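Local coordinates for protein beta-hydroxyacid dehydrogenase, 3-hydroxyisobutyrate dehydrogenase (Saccharomonospora xinjiangensis XJ-54, PDB 6GRL) that probably uses NADPH to reduce imines, as an S-selective imine reductase that also serves reductive amination, at residues 192-195 with 196-199; 229-232 with 233-237. All coordinates share one frame; numbering follows the deposited sequence.

Contact 1. Residues 192-195 with 196-199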
loop_
_atom_site.group_PDB
_atom_site.type_symbol
_atom_site.label_atom_id
_atom_site.label_comp_id
_atom_site.label_asym_id
_atom_site.label_seq_id
_atom_site.Cartn_x
_atom_site.Cartn_y
_atom_site.Cartn_z
ATOM N N MET A 192 -3.986 -2.654 8.400
ATOM C CA MET A 192 -5.256 -2.139 8.903
ATOM C C MET A 192 -6.433 -2.921 8.336
ATOM O O MET A 192 -7.400 -3.212 9.050
ATOM C CB MET A 192 -5.385 -0.654 8.562
ATOM C CG MET A 192 -6.751 -0.063 8.872
ATOM S SD MET A 192 -7.125 -0.114 10.631
ATOM C CE MET A 192 -8.903 -0.317 10.587
ATOM N N GLY A 193 -6.364 -3.278 7.052
ATOM C CA GLY A 193 -7.424 -4.075 6.462
ATOM C C GLY A 193 -7.550 -5.442 7.104
ATOM O O GLY A 193 -8.659 -5.929 7.337
ATOM N N TYR A 194 -6.417 -6.078 7.410
ATOM C CA TYR A 194 -6.466 -7.388 8.046
ATOM C C TYR A 194 -6.912 -7.292 9.500
ATOM O O TYR A 194 -7.540 -8.226 10.009
ATOM C CB TYR A 194 -5.108 -8.081 7.939
ATOM C CG TYR A 194 -4.885 -8.769 6.609
ATOM C CD1 TYR A 194 -5.719 -9.800 6.189
ATOM C CD2 TYR A 194 -3.841 -8.391 5.774
ATOM C CE1 TYR A 194 -5.519 -10.432 4.974
ATOM C CE2 TYR A 194 -3.634 -9.017 4.560
ATOM C CZ TYR A 194 -4.475 -10.036 4.164
ATOM O OH TYR A 194 -4.269 -10.658 2.955
ATOM N N GLU A 195 -6.596 -6.185 10.183
ATOM C CA GLU A 195 -7.170 -5.947 11.508
ATOM C C GLU A 195 -8.692 -5.931 11.435
ATOM O O GLU A 195 -9.376 -6.554 12.256
ATOM C CB GLU A 195 -6.662 -4.623 12.085
ATOM C CG GLU A 195 -5.154 -4.489 12.238
ATOM C CD GLU A 195 -4.605 -5.171 13.477
ATOM O OE1 GLU A 195 -5.403 -5.651 14.307
ATOM O OE2 GLU A 195 -3.364 -5.211 13.624
ATOM N N LEU A 196 -9.234 -5.210 10.451
ATOM C CA LEU A 196 -10.679 -5.149 10.259
ATOM C C LEU A 196 -11.246 -6.520 9.912
ATOM O O LEU A 196 -12.296 -6.917 10.433
ATOM C CB LEU A 196 -11.000 -4.137 9.155
ATOM C CG LEU A 196 -12.438 -3.749 8.796
ATOM C CD1 LEU A 196 -12.447 -2.353 8.198
ATOM C CD2 LEU A 196 -13.066 -4.733 7.821
ATOM N N LEU A 197 -10.562 -7.258 9.037
ATOM C CA LEU A 197 -11.132 -8.489 8.501
ATOM C C LEU A 197 -11.134 -9.608 9.535
ATOM O O LEU A 197 -12.088 -10.395 9.597
ATOM C CB LEU A 197 -10.371 -8.911 7.245
ATOM C CG LEU A 197 -10.617 -8.064 5.995
ATOM C CD1 LEU A 197 -9.606 -8.404 4.916
ATOM C CD2 LEU A 197 -12.036 -8.246 5.483
ATOM N N ILE A 198 -10.084 -9.708 10.352
ATOM C CA ILE A 198 -10.064 -10.756 11.369
ATOM C C ILE A 198 -11.036 -10.423 12.496
ATOM O O ILE A 198 -11.691 -11.314 13.050
ATOM C CB ILE A 198 -8.632 -10.995 11.887
ATOM C CG1 ILE A 198 -8.586 -12.251 12.764
ATOM C CG2 ILE A 198 -8.105 -9.795 12.661
ATOM C CD1 ILE A 198 -9.019 -13.517 12.052
ATOM N N GLY A 199 -11.164 -9.141 12.845
ATOM C CA GLY A 199 -12.209 -8.747 13.773
ATOM C C GLY A 199 -13.592 -9.022 13.222
ATOM O O GLY A 199 -14.506 -9.373 13.972
#

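Contact 2. Residues 229-232 with 233-237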
loop_
_atom_site.group_PDB
_atom_site.type_symbol
_atom_site.label_atom_id
_atom_site.label_comp_id
_atom_site.label_asym_id
_atom_site.label_seq_id
_atom_site.Cartn_x
_atom_site.Cartn_y
_atom_site.Cartn_z
ATOM N N PRO A 229 -15.153 5.896 8.575
ATOM C CA PRO A 229 -14.146 6.816 8.011
ATOM C C PRO A 229 -14.219 8.214 8.609
ATOM O O PRO A 229 -13.171 8.780 8.956
ATOM C CB PRO A 229 -14.477 6.820 6.512
ATOM C CG PRO A 229 -14.947 5.442 6.266
ATOM C CD PRO A 229 -15.672 4.995 7.524
ATOM N N PRO A 230 -15.407 8.820 8.759
ATOM C CA PRO A 230 -15.434 10.140 9.415
ATOM C C PRO A 230 -14.960 10.101 10.857
ATOM O O PRO A 230 -14.418 11.097 11.352
ATOM C CB PRO A 230 -16.907 10.561 9.313
ATOM C CG PRO A 230 -17.650 9.294 9.150
ATOM C CD PRO A 230 -16.761 8.433 8.315
ATOM N N LEU A 231 -15.140 8.972 11.547
ATOM C CA LEU A 231 -14.662 8.850 12.920
ATOM C C LEU A 231 -13.151 8.658 12.971
ATOM O O LEU A 231 -12.489 9.162 13.886
ATOM C CB LEU A 231 -15.372 7.690 13.618
ATOM C CG LEU A 231 -15.065 7.471 15.100
ATOM C CD1 LEU A 231 -15.519 8.667 15.926
ATOM C CD2 LEU A 231 -15.724 6.194 15.596
ATOM N N LEU A 232 -12.590 7.935 11.999
ATOM C CA LEU A 232 -11.147 7.714 11.980
ATOM C C LEU A 232 -10.392 9.011 11.717
ATOM O O LEU A 232 -9.342 9.258 12.321
ATOM C CB LEU A 232 -10.791 6.663 10.929
ATOM C CG LEU A 232 -11.412 5.278 11.124
ATOM C CD1 LEU A 232 -10.994 4.335 10.006
ATOM C CD2 LEU A 232 -11.037 4.708 12.483
ATOM N N THR A 233 -10.907 9.848 10.815
ATOM C CA THR A 233 -10.263 11.127 10.540
ATOM C C THR A 233 -10.264 12.017 11.777
ATOM O O THR A 233 -9.264 12.682 12.073
ATOM C CB THR A 233 -10.963 11.826 9.373
ATOM O OG1 THR A 233 -10.862 11.011 8.198
ATOM C CG2 THR A 233 -10.326 13.181 9.097
ATOM N N MET A 234 -11.374 12.030 12.518
ATOM C CA MET A 234 -11.447 12.843 13.727
ATOM C C MET A 234 -10.477 12.344 14.791
ATOM O O MET A 234 -9.830 13.147 15.473
ATOM C CB MET A 234 -12.878 12.853 14.264
ATOM C CG MET A 234 -13.748 13.960 13.691
ATOM S SD MET A 234 -15.371 14.072 14.475
ATOM C CE MET A 234 -15.184 12.930 15.844
ATOM N N MET A 235 -10.361 11.022 14.945
ATOM C CA MET A 235 -9.441 10.476 15.938
ATOM C C MET A 235 -7.995 10.808 15.592
ATOM O O MET A 235 -7.181 11.069 16.485
ATOM C CB MET A 235 -9.629 8.965 16.057
ATOM C CG MET A 235 -10.859 8.559 16.846
ATOM S SD MET A 235 -10.822 6.817 17.304
ATOM C CE MET A 235 -12.444 6.633 18.040
ATOM N N GLY A 236 -7.656 10.798 14.302
ATOM C CA GLY A 236 -6.324 11.205 13.897
ATOM C C GLY A 236 -6.038 12.663 14.195
ATOM O O GLY A 236 -4.904 13.024 14.517
ATOM N N LYS A 237 -7.059 13.518 14.096
ATOM C CA LYS A 237 -6.880 14.925 14.438
ATOM C C LYS A 237 -6.687 15.107 15.939
ATOM O O LYS A 237 -5.876 15.932 16.371
ATOM C CB LYS A 237 -8.073 15.743 13.947
ATOM C CG LYS A 237 -7.993 16.145 12.485
ATOM C CD LYS A 237 -8.394 17.599 12.292
ATOM C CE LYS A 237 -9.902 17.769 12.355
ATOM N NZ LYS A 237 -10.566 17.272 11.117
#

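Contact 1. Residues 192-195 with 196-199
Y194 and L197 meet three residues apart along one helix, CD1 of the tyrosine ring lying 4.3 Å from CD1 of the leucine. The methyl approaches the ring obliquely. Both side chains have CG anti to their own carbonyl carbon (chi1 -82° in Y194, -73° in L197), which leans each back along the helix; L197 is thereby set over the preceding turn, its CG 3.2 Å from G193 O. That carbonyl also takes the peptide N-H of L197 at 2.9 Å from N, in the most bent of the four backbone bonds here (143° at the hydrogen). I198 turns a methyl onto the preceding turn instead. CG1 is anti to the backbone N, and CG2 takes the crowded position between N and the carbonyl carbon, bringing that methyl to 3.1 Å from Y194 O. The same oxygen accepts the I198 N-H, N to O 3.0 Å. The eight residues are a central piece of helix 181-209, the long helix that, as in other imine reductases, leads from the Rossmann-type nucleotide-binding domain into the helical C-terminal domain. Its i to i+4 bonding continues with L196 N on M192 O and G199 N on E195 O, while G199 O accepts a further bond from the hydroxyl of T203, one turn on. L196 takes a different first torsion, with CG anti to N, and its CB rests 3.5 Å from G193 O; the CE methyl of M192 comes loosely alongside, 4.6 Å from L196 CB. E195 bends at chi2, and OE1 of its carboxylate forms a salt bridge with R274, at the start of helix 273-287, tying the long helix to another helix of the C-terminal domain.

Contact 2. Residues 229-232 with 233-237
L231 and M235, one turn apart, pack through the end of the methionine: M235 CE lies 4.0 Å from L231 CG and almost as near the CD2 branch. The two side chains cross obliquely. L231 CD1 meets CE of M234 at 4.3 Å, so both methionine methyls touch the leucine, M235 CE at its branch point and M234 CE at CD1, from directions roughly at right angles. They come by different routes. M235 runs extended beyond CG, whereas M234 folds at its last torsion (chi3 9°, nearly eclipsed), which swings CE back toward L231. With CG anti to N (chi1 -176°), L231 carries its branches to where the methionine methyls reach them. On the backbone, L231 O takes the N-H of M235, N to O 3.0 Å, and M235 CG passes 3.4 Å from the same oxygen. The segment is the first part of helix 229-241, in the helical C-terminal domain of the reductive aminase family. P229 and P230 occupy the opening turn, where their lack of an N-H breaks no i to i+4 bond. P229 O is gripped twice by T233: N donates at 3.1 Å, and OG1, set anti to the carbonyl carbon beside the backbone N, adds a weak bond at 3.3 Å. The bond from M234 N to P230 O is also weak, and L232 O receives G236 N at 3.0 Å. Farther out, loops touch the cluster: L248 meets L231, while D247, F295 and S296 lie against M235.

Both contacts lie at the surface, in the C-terminal part of the chain, and each belongs to one helix: contact 1 to the interior of 181-209, contact 2 to the start of 229-241, with helix 214-225 between them in the chain. Their centres are about 17 Å apart. The nearest atoms stay about 5 Å from each other, so the two do not touch. The backbone bonding is alike, but what surrounds it differs. In contact 1 the side chains largely fan outward, and a charged group reaches another helix. Contact 2, opened by prolines, instead gathers sulfur-bearing and branched side chains into a small apolar cluster partly covered by loops, with a threonine hydroxyl supplementing the first turn.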